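Long-range contacts in glycerol dehydratase (Clostridium butyricum, PDB 1R9D), which is a B12-independent glycerol dehydratase, a lyase that probably works through a glycyl radical, as its family does: residues A[50-55]-A[518-523]; A[67-72]-A[236-241]; A[137-142]-A[507-512]; A[418-423]-A[543-548]; A[603-608]-A[683-688]. All coordinates share one frame; numbering follows the deposited sequence.

Contact 1 of 5, residues A[50-55]-A[518-523]; sequences RRALAL and PLPFLS
Ala52 and Pro520 have the nearest CA atoms, 6.1 Å apart, where one turn of helix 47-61 faces the chain just as it enters helix 520-524. The contact is van der Waals packing, with no hydrogen bond across it. Arg51 CG comes within 3.2 Å of Pro518 O, and Arg51 CB rests 3.8 Å from Pro520 CD. Bends at chi2 and chi3 then turn the arginine alongside Leu519, both side chains pointing the same way, with Arg51 NH2 3.6 Å from Leu519 CD2. Glu88 makes a salt bridge to Arg51 NH1. One turn on, Leu55 has CG anti to the backbone N (chi1 178°), which carries CD2 across the interface to 3.7 Å from Phe521 CB. At the helix start, Ser523 OG (2.6 Å) and Ser523 N grip Leu519 O from opposite faces of its carbonyl plane, while the Glu277 carboxylate accepts from the backbone N atoms of Phe521 and Leu522. The first turn of helix 520-524 thus has polar groups answered by its own residues and by Glu277 of helix 260-277, whereas Pro518 O is buried against Arg51 CG without a hydrogen-bond partner, probably at some cost.

Contact 2 of 5, residues A[67-72]-A[236-241]; sequences RDQELI and AKRKAE
Arg238 grips the backbone oxygen of Glu70 end-on: NH1 at 2.9 Å and NH2 at 3.0 Å both give to Glu70 O, which lies in the guanidinium plane. NH2 arrives in the carbonyl plane, on a lone pair; NH1 comes from above it. With CG anti to the backbone N (chi1 -177°) and a bend at chi2 (52°), Arg238 brings its guanidinium to the turn, and Gln69 CA sits 3.5 Å above the centre of one face, so that face lies against the type II turn Arg67-Glu70. Within the helix, Glu241 OE1 takes NH1 of Arg238 at 2.7 Å with its anti lone pair, a salt bridge that steadies the group. Farther out, a water donates to both Gln69 OE1 and Glu241 OE2. Arg12, from helix 11-22, pairs with Glu241 OE2 and also gives to Gln69 O, while Lys317 holds the Glu70 carboxylate. Helix 236-252 thus holds the loop by its backbone, through a cation beside a carboxylate shared with Arg12, which would be expected to offset part of the charge of both arginines.

Contact 3 of 5, residues A[137-142]-A[507-512]; sequences SYMTEE and NCIDIA
Tyr138 and Met139 form the corner between helices 131-138 and 141-147, and this break in the chain is laid across the long helix 484-516. Cys508 fills the middle of the junction, its CB 3.9 Å from Tyr138 CB and 3.8 Å from Met139 CG. Its sulfur, turned back beside its own backbone N, reaches 3.5 Å from Tyr138 O. One turn further, Ile511 crosses the tyrosine at about a right angle: CG2, anti to the backbone N of Ile511, lies 4.1 Å from the ring centroid in an off-centre CH-pi contact and 3.6 Å from Tyr138 CE1. The ring's hydroxyl is hydrogen-bonded to Glu515 on the same long helix. Met139, the first residue to leave helical geometry, extends past Cys508 CB until its CE lies 4.1 Å from Ile509 CG1. The whole patch is buried, with no hydrogen bond passing between the two segments. Ala135 of helix 131-138 and Tyr157 and Tyr158 of helix 155-159 close around Ile509. The second subunit packs against Ser137 and Tyr138, its Pro46 touching Tyr138 and its Gly44 O hydrogen-bonded to Ser137 OG.

Contact 4 of 5, residues A[418-423]-A[543-548]; sequences RGLTLE and YNFSGP
Tyr543 and Phe545 share a chi1 that puts CG anti to the carbonyl carbon (-60° and -57°); two apart on the strand, they point to the same side, and this common torsion lays both rings over the loop 418-421. Leu420 lies over one face of Tyr543, its CG 3.7 Å from the ring plane and over the centre, a CH-pi contact only 12° off the normal. From there Leu420 CD1 reaches toward the neighbouring ring, 4.0 Å from Phe545 CZ. Phe545 meets the loop by its edge, where Arg418 O lies near the ring plane, 3.8 Å from CE2, and Arg418 CB is 4.0 Å from the same carbon. The Arg418 guanidinium instead bonds to Asn625 OD1 and Ile694 O. At the tip of Tyr543, the hydroxyl accepts a weak hydrogen bond of 3.4 Å from Thr421 N and is hydrogen-bonded to Asp424 OD2, in the first turn of the next helix. Gly419, at positive phi, closes helix 408-417 in a Schellman motif, and Thr421 N-caps helix 422-426, its OG1 bonded to Asp424 N; together they make a turn between consecutive helices, packed on the two rings of strand 543-551, which pairs in parallel with strand 442-443.

Contact 5 of 5, residues A[603-608]-A[683-688]; sequences GNDIDE and ACNSVS
The carboxylate of Asp605 and the carboxamide of Asn685 are turned 60° against each other, so these flat groups meet obliquely and do not stack. Their touch is made at the ends, where Asn685 ND2 gives a weak hydrogen bond of 3.3 Å to Asp605 OD2, and along the flank, where Asp605 CG lies 3.7 Å from Asn685 CB. The other oxygen, OD1, turns to Lys689, whose NZ makes salt bridges with both Asp605 and Asp607. The firmer link is made by Ser686. With OG anti to the carbonyl carbon (chi1 -77°), its hydroxyl points into the bend of the 603-605 chain and accepts from Asp605 N at 2.7 Å; the same oxygen is hydrogen-bonded to Asp610 OD2, in the first turn of helix 607-624. Beside it, Ser686 CB lies 3.5 Å from Gly603 CA, and the backbones approach where Ala683 CA is 3.3 Å from Gly603 O in a CA-H...O contact. Gly603 has a positive phi, a backbone shape suited to glycine, since a side chain would be driven into the preceding carbonyl oxygen. Of the two hydrogen-bonded links between the entry to helix 607-624 and helix 680-687 of the glycine radical region, the Ser686 hydroxyl thus makes the stronger, while Lys689 would be expected to soften the repulsion between two neighbouring aspartates.

How the contacts relate
Taken in chain order, the contacts show how distant parts of one long chain are stitched together. Contact 1 closes a span of more than 460 residues that encloses both segments of contact 2 and of contact 3, whereas contacts 3 and 4 alternate their segments. Helices 484-516 and 520-524 follow each other, bringing contacts 3 and 1 to about 6 Å between nearest atoms. Contacts 3 and 4 touch directly, Asp510 OD2 lying 4.1 Å from Ser546 OG, where the long helix passes the sheet that contains strand 543-551. Contacts 1 to 4 each join parts of the pyruvate formate lyase-like region; contact 5, its centre about 48 Å from that of contact 1, holds to it the glycine radical region, which carries the predicted radical glycine.

Contact 1 of 5, residues A[50-55]-A[518-523]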
# COMPACT_ATOMS: atom_id res chain seq x y z
N ARG A 50 -1.52 12.65 -1.58
CA ARG A 50 -2.04 13.02 -2.90
C ARG A 50 -3.49 13.46 -2.74
O ARG A 50 -3.94 14.42 -3.38
CB ARG A 50 -1.98 11.82 -3.86
CG ARG A 50 -0.57 11.50 -4.34
CD ARG A 50 -0.53 11.46 -5.86
NE ARG A 50 -0.74 10.12 -6.38
CZ ARG A 50 -0.80 9.82 -7.68
NH1 ARG A 50 -0.67 10.76 -8.60
NH2 ARG A 50 -0.96 8.56 -8.04
N ARG A 51 -4.23 12.77 -1.88
CA ARG A 51 -5.63 13.09 -1.63
C ARG A 51 -5.77 14.45 -0.93
O ARG A 51 -6.68 15.22 -1.22
CB ARG A 51 -6.28 12.00 -0.77
CG ARG A 51 -6.46 10.65 -1.47
CD ARG A 51 -7.41 10.75 -2.66
NE ARG A 51 -8.62 11.49 -2.32
CZ ARG A 51 -9.66 11.66 -3.14
NH1 ARG A 51 -9.65 11.13 -4.36
NH2 ARG A 51 -10.70 12.37 -2.74
N ALA A 52 -4.87 14.73 0.01
CA ALA A 52 -4.91 16.00 0.74
C ALA A 52 -4.57 17.17 -0.19
O ALA A 52 -5.27 18.18 -0.20
CB ALA A 52 -3.94 15.97 1.92
N LEU A 53 -3.51 17.01 -0.96
CA LEU A 53 -3.07 18.06 -1.89
C LEU A 53 -4.08 18.29 -3.01
O LEU A 53 -4.20 19.40 -3.53
CB LEU A 53 -1.71 17.69 -2.49
CG LEU A 53 -0.57 17.65 -1.47
CD1 LEU A 53 0.66 16.99 -2.07
CD2 LEU A 53 -0.25 19.06 -1.00
N ALA A 54 -4.82 17.24 -3.38
CA ALA A 54 -5.83 17.35 -4.42
C ALA A 54 -7.01 18.15 -3.88
O ALA A 54 -7.54 19.05 -4.55
CB ALA A 54 -6.29 15.97 -4.87
N LEU A 55 -7.45 17.84 -2.66
CA LEU A 55 -8.56 18.57 -2.06
C LEU A 55 -8.16 20.04 -1.95
O LEU A 55 -8.97 20.93 -2.21
CB LEU A 55 -8.90 18.00 -0.67
CG LEU A 55 -10.03 18.71 0.08
CD1 LEU A 55 -11.29 18.69 -0.76
CD2 LEU A 55 -10.28 18.04 1.42
N PRO A 518 -7.78 6.97 0.26
CA PRO A 518 -8.04 7.15 1.69
C PRO A 518 -8.41 8.63 1.81
O PRO A 518 -7.83 9.47 1.12
CB PRO A 518 -6.69 6.80 2.33
CG PRO A 518 -5.70 7.22 1.27
CD PRO A 518 -6.35 6.71 0.00
N LEU A 519 -9.38 8.96 2.67
CA LEU A 519 -9.85 10.34 2.80
C LEU A 519 -9.43 11.09 4.06
O LEU A 519 -9.96 10.84 5.14
CB LEU A 519 -11.37 10.37 2.66
CG LEU A 519 -11.94 9.69 1.41
CD1 LEU A 519 -13.44 9.95 1.35
CD2 LEU A 519 -11.26 10.23 0.16
N PRO A 520 -8.50 12.05 3.93
CA PRO A 520 -7.99 12.87 5.04
C PRO A 520 -9.03 13.74 5.73
O PRO A 520 -9.15 13.73 6.96
CB PRO A 520 -6.90 13.72 4.38
CG PRO A 520 -6.55 12.98 3.14
CD PRO A 520 -7.86 12.45 2.66
N PHE A 521 -9.79 14.51 4.95
CA PHE A 521 -10.79 15.41 5.54
C PHE A 521 -11.90 14.68 6.29
O PHE A 521 -12.15 14.95 7.47
CB PHE A 521 -11.39 16.31 4.45
CG PHE A 521 -12.33 17.36 4.99
CD1 PHE A 521 -13.70 17.24 4.79
CD2 PHE A 521 -11.84 18.44 5.72
CE1 PHE A 521 -14.58 18.19 5.32
CE2 PHE A 521 -12.71 19.39 6.25
CZ PHE A 521 -14.09 19.27 6.05
N LEU A 522 -12.57 13.75 5.61
CA LEU A 522 -13.65 13.00 6.24
C LEU A 522 -13.18 12.27 7.50
O LEU A 522 -13.84 12.30 8.54
CB LEU A 522 -14.22 11.99 5.24
CG LEU A 522 -15.45 11.21 5.73
CD1 LEU A 522 -16.64 12.15 5.79
CD2 LEU A 522 -15.74 10.04 4.80
N SER A 523 -12.02 11.62 7.40
CA SER A 523 -11.48 10.85 8.52
C SER A 523 -11.21 11.68 9.77
O SER A 523 -11.34 11.18 10.89
CB SER A 523 -10.20 10.14 8.10
OG SER A 523 -10.45 9.21 7.06

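Contact 2 of 5, residues A[67-72]-A[236-241]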
# COMPACT_ATOMS: atom_id res chain seq x y z
N ARG A 67 -25.90 32.37 -4.64
CA ARG A 67 -27.15 32.56 -5.36
C ARG A 67 -27.97 33.69 -4.76
O ARG A 67 -27.84 34.01 -3.58
CB ARG A 67 -27.95 31.26 -5.38
CG ARG A 67 -27.14 30.04 -5.84
CD ARG A 67 -28.01 28.81 -6.03
NE ARG A 67 -27.24 27.57 -6.12
CZ ARG A 67 -26.36 27.29 -7.08
NH1 ARG A 67 -26.12 28.16 -8.06
NH2 ARG A 67 -25.71 26.14 -7.06
N ASP A 68 -28.82 34.31 -5.58
CA ASP A 68 -29.64 35.42 -5.12
C ASP A 68 -30.50 35.11 -3.90
O ASP A 68 -31.13 34.06 -3.82
CB ASP A 68 -30.54 35.91 -6.26
CG ASP A 68 -29.76 36.18 -7.54
OD1 ASP A 68 -28.73 36.89 -7.48
OD2 ASP A 68 -30.19 35.70 -8.61
N GLN A 69 -30.51 36.04 -2.95
CA GLN A 69 -31.30 35.94 -1.72
C GLN A 69 -30.88 34.87 -0.70
O GLN A 69 -31.59 34.64 0.27
CB GLN A 69 -32.78 35.74 -2.08
CG GLN A 69 -33.38 36.88 -2.90
CD GLN A 69 -33.13 38.25 -2.29
OE1 GLN A 69 -33.39 38.47 -1.10
NE2 GLN A 69 -32.64 39.18 -3.10
N GLU A 70 -29.74 34.23 -0.91
CA GLU A 70 -29.28 33.21 0.03
C GLU A 70 -28.80 33.79 1.36
O GLU A 70 -28.19 34.86 1.40
CB GLU A 70 -28.13 32.39 -0.58
CG GLU A 70 -28.57 31.24 -1.47
CD GLU A 70 -27.41 30.36 -1.92
OE1 GLU A 70 -27.65 29.19 -2.28
OE2 GLU A 70 -26.25 30.85 -1.93
N LEU A 71 -29.10 33.09 2.45
CA LEU A 71 -28.66 33.49 3.78
C LEU A 71 -27.52 32.55 4.17
O LEU A 71 -26.59 32.94 4.88
CB LEU A 71 -29.80 33.38 4.80
CG LEU A 71 -30.92 34.42 4.78
CD1 LEU A 71 -31.97 34.07 5.81
CD2 LEU A 71 -30.35 35.81 5.05
N ILE A 72 -27.61 31.32 3.69
CA ILE A 72 -26.59 30.30 3.95
C ILE A 72 -25.90 30.07 2.61
O ILE A 72 -26.54 29.70 1.63
CB ILE A 72 -27.23 28.97 4.43
CG1 ILE A 72 -27.90 29.17 5.79
CG2 ILE A 72 -26.17 27.86 4.48
CD1 ILE A 72 -26.93 29.48 6.93
N ALA A 236 -30.58 48.29 0.41
CA ALA A 236 -30.00 48.38 1.74
C ALA A 236 -30.18 47.11 2.57
O ALA A 236 -29.26 46.69 3.28
CB ALA A 236 -30.60 49.56 2.48
N LYS A 237 -31.35 46.49 2.49
CA LYS A 237 -31.61 45.28 3.27
C LYS A 237 -30.70 44.13 2.84
O LYS A 237 -30.05 43.50 3.68
CB LYS A 237 -33.08 44.87 3.13
CG LYS A 237 -33.45 43.67 4.01
CD LYS A 237 -34.92 43.33 3.90
CE LYS A 237 -35.27 42.16 4.81
NZ LYS A 237 -36.72 41.85 4.80
N ARG A 238 -30.66 43.84 1.55
CA ARG A 238 -29.84 42.76 1.03
C ARG A 238 -28.35 43.06 1.22
O ARG A 238 -27.56 42.16 1.49
CB ARG A 238 -30.15 42.53 -0.46
CG ARG A 238 -29.41 41.36 -1.10
CD ARG A 238 -29.57 40.08 -0.28
NE ARG A 238 -28.86 38.95 -0.88
CZ ARG A 238 -28.62 37.81 -0.24
NH1 ARG A 238 -29.02 37.65 1.01
NH2 ARG A 238 -27.97 36.83 -0.85
N LYS A 239 -27.98 44.33 1.08
CA LYS A 239 -26.59 44.73 1.25
C LYS A 239 -26.15 44.38 2.67
O LYS A 239 -25.04 43.88 2.88
CB LYS A 239 -26.43 46.23 1.00
CG LYS A 239 -24.99 46.70 0.95
CD LYS A 239 -24.91 48.18 0.58
CE LYS A 239 -23.47 48.62 0.41
NZ LYS A 239 -23.37 50.06 0.04
N ALA A 240 -27.03 44.62 3.64
CA ALA A 240 -26.73 44.33 5.04
C ALA A 240 -26.62 42.82 5.24
O ALA A 240 -25.80 42.35 6.04
CB ALA A 240 -27.81 44.90 5.94
N GLU A 241 -27.44 42.06 4.52
CA GLU A 241 -27.43 40.60 4.62
C GLU A 241 -26.09 40.06 4.12
O GLU A 241 -25.46 39.24 4.79
CB GLU A 241 -28.57 40.01 3.78
CG GLU A 241 -29.94 40.05 4.45
CD GLU A 241 -31.08 39.69 3.51
OE1 GLU A 241 -30.84 39.00 2.49
OE2 GLU A 241 -32.23 40.08 3.80
O HOH W 1 -33.52 40.55 1.27

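Contact 3 of 5, residues A[137-142]-A[507-512]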
# COMPACT_ATOMS: atom_id res chain seq x y z
N SER A 137 -8.96 -5.89 -10.29
CA SER A 137 -7.72 -6.64 -10.31
C SER A 137 -7.57 -7.53 -9.08
O SER A 137 -6.95 -8.59 -9.15
CB SER A 137 -6.52 -5.69 -10.39
OG SER A 137 -6.54 -4.96 -11.61
N TYR A 138 -8.14 -7.11 -7.95
CA TYR A 138 -8.06 -7.90 -6.72
C TYR A 138 -9.03 -9.07 -6.70
O TYR A 138 -8.82 -10.05 -5.98
CB TYR A 138 -8.30 -7.01 -5.49
CG TYR A 138 -7.05 -6.37 -4.93
CD1 TYR A 138 -6.93 -4.99 -4.83
CD2 TYR A 138 -5.98 -7.16 -4.50
CE1 TYR A 138 -5.77 -4.40 -4.31
CE2 TYR A 138 -4.82 -6.58 -3.98
CZ TYR A 138 -4.73 -5.20 -3.89
OH TYR A 138 -3.57 -4.63 -3.40
N MET A 139 -10.09 -8.99 -7.51
CA MET A 139 -11.09 -10.05 -7.57
C MET A 139 -10.59 -11.26 -8.36
O MET A 139 -9.88 -11.11 -9.34
CB MET A 139 -12.38 -9.55 -8.23
CG MET A 139 -13.12 -8.49 -7.45
SD MET A 139 -14.61 -7.97 -8.32
CE MET A 139 -14.81 -6.32 -7.67
N THR A 140 -10.98 -12.45 -7.92
CA THR A 140 -10.59 -13.67 -8.61
C THR A 140 -11.49 -13.80 -9.84
O THR A 140 -12.54 -13.17 -9.91
CB THR A 140 -10.79 -14.91 -7.74
OG1 THR A 140 -12.19 -15.06 -7.46
CG2 THR A 140 -10.03 -14.77 -6.42
N GLU A 141 -11.09 -14.63 -10.80
CA GLU A 141 -11.90 -14.79 -11.99
C GLU A 141 -13.28 -15.34 -11.65
O GLU A 141 -14.29 -14.92 -12.22
CB GLU A 141 -11.21 -15.72 -12.99
CG GLU A 141 -11.91 -15.78 -14.34
CD GLU A 141 -12.22 -14.40 -14.90
OE1 GLU A 141 -11.27 -13.60 -15.10
OE2 GLU A 141 -13.41 -14.11 -15.15
N GLU A 142 -13.34 -16.27 -10.70
CA GLU A 142 -14.62 -16.84 -10.30
C GLU A 142 -15.53 -15.78 -9.68
O GLU A 142 -16.74 -15.81 -9.88
CB GLU A 142 -14.41 -18.00 -9.32
CG GLU A 142 -15.70 -18.55 -8.74
CD GLU A 142 -15.50 -19.86 -8.00
OE1 GLU A 142 -14.45 -20.02 -7.35
OE2 GLU A 142 -16.40 -20.72 -8.08
N ASN A 507 -15.10 -6.83 -0.33
CA ASN A 507 -13.81 -6.69 0.34
C ASN A 507 -12.70 -6.22 -0.60
O ASN A 507 -11.79 -5.52 -0.18
CB ASN A 507 -13.42 -8.01 1.03
CG ASN A 507 -14.21 -8.25 2.31
OD1 ASN A 507 -14.73 -7.31 2.92
ND2 ASN A 507 -14.28 -9.50 2.74
N CYS A 508 -12.78 -6.61 -1.88
CA CYS A 508 -11.78 -6.18 -2.85
C CYS A 508 -11.92 -4.69 -3.13
O CYS A 508 -10.92 -3.98 -3.31
CB CYS A 508 -11.92 -6.98 -4.15
SG CYS A 508 -11.44 -8.72 -4.02
N ILE A 509 -13.16 -4.21 -3.16
CA ILE A 509 -13.44 -2.80 -3.38
C ILE A 509 -12.99 -2.00 -2.15
O ILE A 509 -12.52 -0.87 -2.27
CB ILE A 509 -14.95 -2.58 -3.63
CG1 ILE A 509 -15.36 -3.29 -4.92
CG2 ILE A 509 -15.29 -1.09 -3.71
CD1 ILE A 509 -16.87 -3.37 -5.11
N ASP A 510 -13.14 -2.62 -0.98
CA ASP A 510 -12.76 -2.03 0.30
C ASP A 510 -11.24 -1.79 0.28
O ASP A 510 -10.76 -0.69 0.60
CB ASP A 510 -13.13 -3.01 1.43
CG ASP A 510 -13.43 -2.32 2.76
OD1 ASP A 510 -12.72 -1.36 3.13
OD2 ASP A 510 -14.37 -2.77 3.46
N ILE A 511 -10.50 -2.82 -0.10
CA ILE A 511 -9.04 -2.73 -0.18
C ILE A 511 -8.62 -1.66 -1.19
O ILE A 511 -7.68 -0.91 -0.94
CB ILE A 511 -8.42 -4.09 -0.59
CG1 ILE A 511 -8.58 -5.09 0.56
CG2 ILE A 511 -6.94 -3.92 -0.93
CD1 ILE A 511 -8.20 -6.52 0.20
N ALA A 512 -9.34 -1.57 -2.31
CA ALA A 512 -9.01 -0.59 -3.35
C ALA A 512 -9.15 0.85 -2.87
O ALA A 512 -8.30 1.69 -3.17
CB ALA A 512 -9.87 -0.82 -4.59

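Contact 4 of 5, residues A[418-423]-A[543-548]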
# COMPACT_ATOMS: atom_id res chain seq x y z
N ARG A 418 -24.43 -5.86 18.16
CA ARG A 418 -23.34 -5.76 17.19
C ARG A 418 -22.05 -5.16 17.75
O ARG A 418 -21.09 -4.95 17.01
CB ARG A 418 -23.80 -4.93 15.98
CG ARG A 418 -24.86 -5.61 15.12
CD ARG A 418 -24.28 -6.76 14.29
NE ARG A 418 -25.30 -7.42 13.48
CZ ARG A 418 -25.06 -8.40 12.62
NH1 ARG A 418 -23.81 -8.85 12.45
NH2 ARG A 418 -26.05 -8.93 11.91
N GLY A 419 -22.01 -4.88 19.05
CA GLY A 419 -20.79 -4.34 19.63
C GLY A 419 -20.78 -2.92 20.17
O GLY A 419 -19.80 -2.52 20.82
N LEU A 420 -21.83 -2.15 19.92
CA LEU A 420 -21.87 -0.78 20.44
C LEU A 420 -22.18 -0.79 21.93
O LEU A 420 -22.84 -1.71 22.42
CB LEU A 420 -22.95 0.04 19.72
CG LEU A 420 -22.60 0.64 18.36
CD1 LEU A 420 -22.44 -0.47 17.34
CD2 LEU A 420 -23.68 1.62 17.93
N THR A 421 -21.70 0.21 22.65
CA THR A 421 -22.00 0.30 24.07
C THR A 421 -23.45 0.74 24.13
O THR A 421 -23.99 1.22 23.12
CB THR A 421 -21.15 1.39 24.76
OG1 THR A 421 -21.43 2.66 24.16
CG2 THR A 421 -19.68 1.08 24.63
N LEU A 422 -24.10 0.59 25.28
CA LEU A 422 -25.49 1.01 25.41
C LEU A 422 -25.60 2.53 25.20
O LEU A 422 -26.54 3.02 24.58
CB LEU A 422 -26.05 0.63 26.78
CG LEU A 422 -27.49 1.04 27.11
CD1 LEU A 422 -28.45 0.42 26.10
CD2 LEU A 422 -27.83 0.58 28.53
N GLU A 423 -24.62 3.27 25.72
CA GLU A 423 -24.61 4.72 25.59
C GLU A 423 -24.56 5.12 24.11
O GLU A 423 -25.33 5.98 23.67
CB GLU A 423 -23.41 5.32 26.33
CG GLU A 423 -23.60 6.78 26.72
CD GLU A 423 -22.32 7.46 27.18
OE1 GLU A 423 -21.50 6.81 27.87
OE2 GLU A 423 -22.13 8.65 26.84
N TYR A 543 -16.03 1.86 15.32
CA TYR A 543 -16.92 0.79 14.87
C TYR A 543 -16.79 0.59 13.36
O TYR A 543 -16.80 1.56 12.60
CB TYR A 543 -18.38 1.15 15.21
CG TYR A 543 -18.64 1.34 16.69
CD1 TYR A 543 -19.04 2.58 17.20
CD2 TYR A 543 -18.49 0.29 17.58
CE1 TYR A 543 -19.29 2.76 18.57
CE2 TYR A 543 -18.72 0.45 18.95
CZ TYR A 543 -19.12 1.68 19.43
OH TYR A 543 -19.36 1.83 20.79
N ASN A 544 -16.67 -0.66 12.93
CA ASN A 544 -16.54 -0.98 11.50
C ASN A 544 -17.51 -2.07 11.06
O ASN A 544 -17.63 -3.11 11.72
CB ASN A 544 -15.12 -1.42 11.18
CG ASN A 544 -14.14 -0.27 11.15
OD1 ASN A 544 -14.04 0.45 10.15
ND2 ASN A 544 -13.42 -0.08 12.25
N PHE A 545 -18.18 -1.85 9.94
CA PHE A 545 -19.13 -2.82 9.40
C PHE A 545 -19.13 -2.75 7.88
O PHE A 545 -18.45 -1.92 7.28
CB PHE A 545 -20.56 -2.52 9.87
CG PHE A 545 -20.73 -2.47 11.36
CD1 PHE A 545 -20.87 -1.26 12.02
CD2 PHE A 545 -20.75 -3.65 12.11
CE1 PHE A 545 -21.02 -1.20 13.40
CE2 PHE A 545 -20.89 -3.60 13.50
CZ PHE A 545 -21.02 -2.38 14.14
N SER A 546 -19.90 -3.66 7.28
CA SER A 546 -20.12 -3.71 5.83
C SER A 546 -21.57 -4.17 5.72
O SER A 546 -21.97 -5.12 6.40
CB SER A 546 -19.17 -4.70 5.15
OG SER A 546 -17.86 -4.16 5.06
N GLY A 547 -22.37 -3.51 4.89
CA GLY A 547 -23.78 -3.87 4.81
C GLY A 547 -24.44 -4.06 3.46
O GLY A 547 -24.78 -3.09 2.78
N PRO A 548 -24.64 -5.32 3.04
CA PRO A 548 -25.27 -5.69 1.76
C PRO A 548 -26.77 -5.95 1.96
O PRO A 548 -27.18 -6.51 2.97
CB PRO A 548 -24.49 -6.94 1.37
CG PRO A 548 -24.31 -7.62 2.71
CD PRO A 548 -23.96 -6.48 3.65

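Contact 5 of 5, residues A[603-608]-A[683-688]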
# COMPACT_ATOMS: atom_id res chain seq x y z
N GLY A 603 -48.44 -10.84 4.37
CA GLY A 603 -49.12 -9.57 4.60
C GLY A 603 -50.57 -9.66 5.02
O GLY A 603 -51.27 -8.64 5.05
N ASN A 604 -51.03 -10.86 5.35
CA ASN A 604 -52.41 -11.08 5.77
C ASN A 604 -52.50 -11.74 7.15
O ASN A 604 -53.55 -12.26 7.55
CB ASN A 604 -53.13 -11.96 4.75
CG ASN A 604 -53.30 -11.26 3.42
OD1 ASN A 604 -54.13 -10.36 3.28
ND2 ASN A 604 -52.50 -11.65 2.43
N ASP A 605 -51.38 -11.71 7.87
CA ASP A 605 -51.28 -12.28 9.21
C ASP A 605 -51.53 -13.79 9.22
O ASP A 605 -52.10 -14.33 10.17
CB ASP A 605 -52.26 -11.58 10.16
CG ASP A 605 -51.84 -11.68 11.62
OD1 ASP A 605 -50.77 -12.26 11.91
OD2 ASP A 605 -52.59 -11.18 12.49
N ILE A 606 -51.10 -14.47 8.15
CA ILE A 606 -51.24 -15.92 8.03
C ILE A 606 -49.88 -16.52 8.38
O ILE A 606 -48.93 -16.38 7.61
CB ILE A 606 -51.59 -16.35 6.58
CG1 ILE A 606 -52.92 -15.74 6.15
CG2 ILE A 606 -51.65 -17.87 6.49
CD1 ILE A 606 -53.27 -16.05 4.70
N ASP A 607 -49.78 -17.18 9.53
CA ASP A 607 -48.49 -17.75 9.96
C ASP A 607 -47.79 -18.69 8.98
O ASP A 607 -46.56 -18.65 8.86
CB ASP A 607 -48.64 -18.47 11.30
CG ASP A 607 -48.83 -17.52 12.46
OD1 ASP A 607 -48.37 -16.36 12.38
OD2 ASP A 607 -49.42 -17.94 13.48
N GLU A 608 -48.56 -19.53 8.30
CA GLU A 608 -47.97 -20.48 7.36
C GLU A 608 -47.02 -19.83 6.36
O GLU A 608 -45.92 -20.33 6.12
CB GLU A 608 -49.07 -21.25 6.62
CG GLU A 608 -48.53 -22.25 5.61
CD GLU A 608 -49.62 -23.17 5.07
OE1 GLU A 608 -50.66 -22.65 4.61
OE2 GLU A 608 -49.43 -24.40 5.11
N ALA A 683 -51.31 -6.37 7.83
CA ALA A 683 -50.05 -6.28 7.09
C ALA A 683 -48.91 -6.03 8.07
O ALA A 683 -47.87 -6.68 8.00
CB ALA A 683 -50.13 -5.15 6.06
N CYS A 684 -49.11 -5.09 9.00
CA CYS A 684 -48.09 -4.78 9.99
C CYS A 684 -47.77 -6.02 10.82
O CYS A 684 -46.60 -6.30 11.10
CB CYS A 684 -48.56 -3.66 10.93
SG CYS A 684 -48.49 -1.98 10.23
N ASN A 685 -48.80 -6.75 11.22
CA ASN A 685 -48.60 -7.95 12.01
C ASN A 685 -47.72 -8.95 11.27
O ASN A 685 -46.84 -9.58 11.86
CB ASN A 685 -49.95 -8.59 12.37
CG ASN A 685 -50.74 -7.77 13.38
OD1 ASN A 685 -50.21 -6.87 14.02
ND2 ASN A 685 -52.02 -8.10 13.54
N SER A 686 -47.96 -9.10 9.96
CA SER A 686 -47.17 -10.02 9.15
C SER A 686 -45.70 -9.61 9.09
O SER A 686 -44.81 -10.42 9.29
CB SER A 686 -47.70 -10.09 7.72
OG SER A 686 -48.87 -10.89 7.64
N VAL A 687 -45.46 -8.34 8.78
CA VAL A 687 -44.10 -7.85 8.66
C VAL A 687 -43.34 -7.95 9.98
O VAL A 687 -42.13 -8.21 10.00
CB VAL A 687 -44.07 -6.40 8.15
CG1 VAL A 687 -42.64 -5.88 8.06
CG2 VAL A 687 -44.73 -6.34 6.77
N SER A 688 -44.05 -7.76 11.09
CA SER A 688 -43.40 -7.82 12.40
C SER A 688 -42.88 -9.21 12.76
O SER A 688 -42.07 -9.34 13.67
CB SER A 688 -44.37 -7.33 13.49
OG SER A 688 -45.40 -8.27 13.74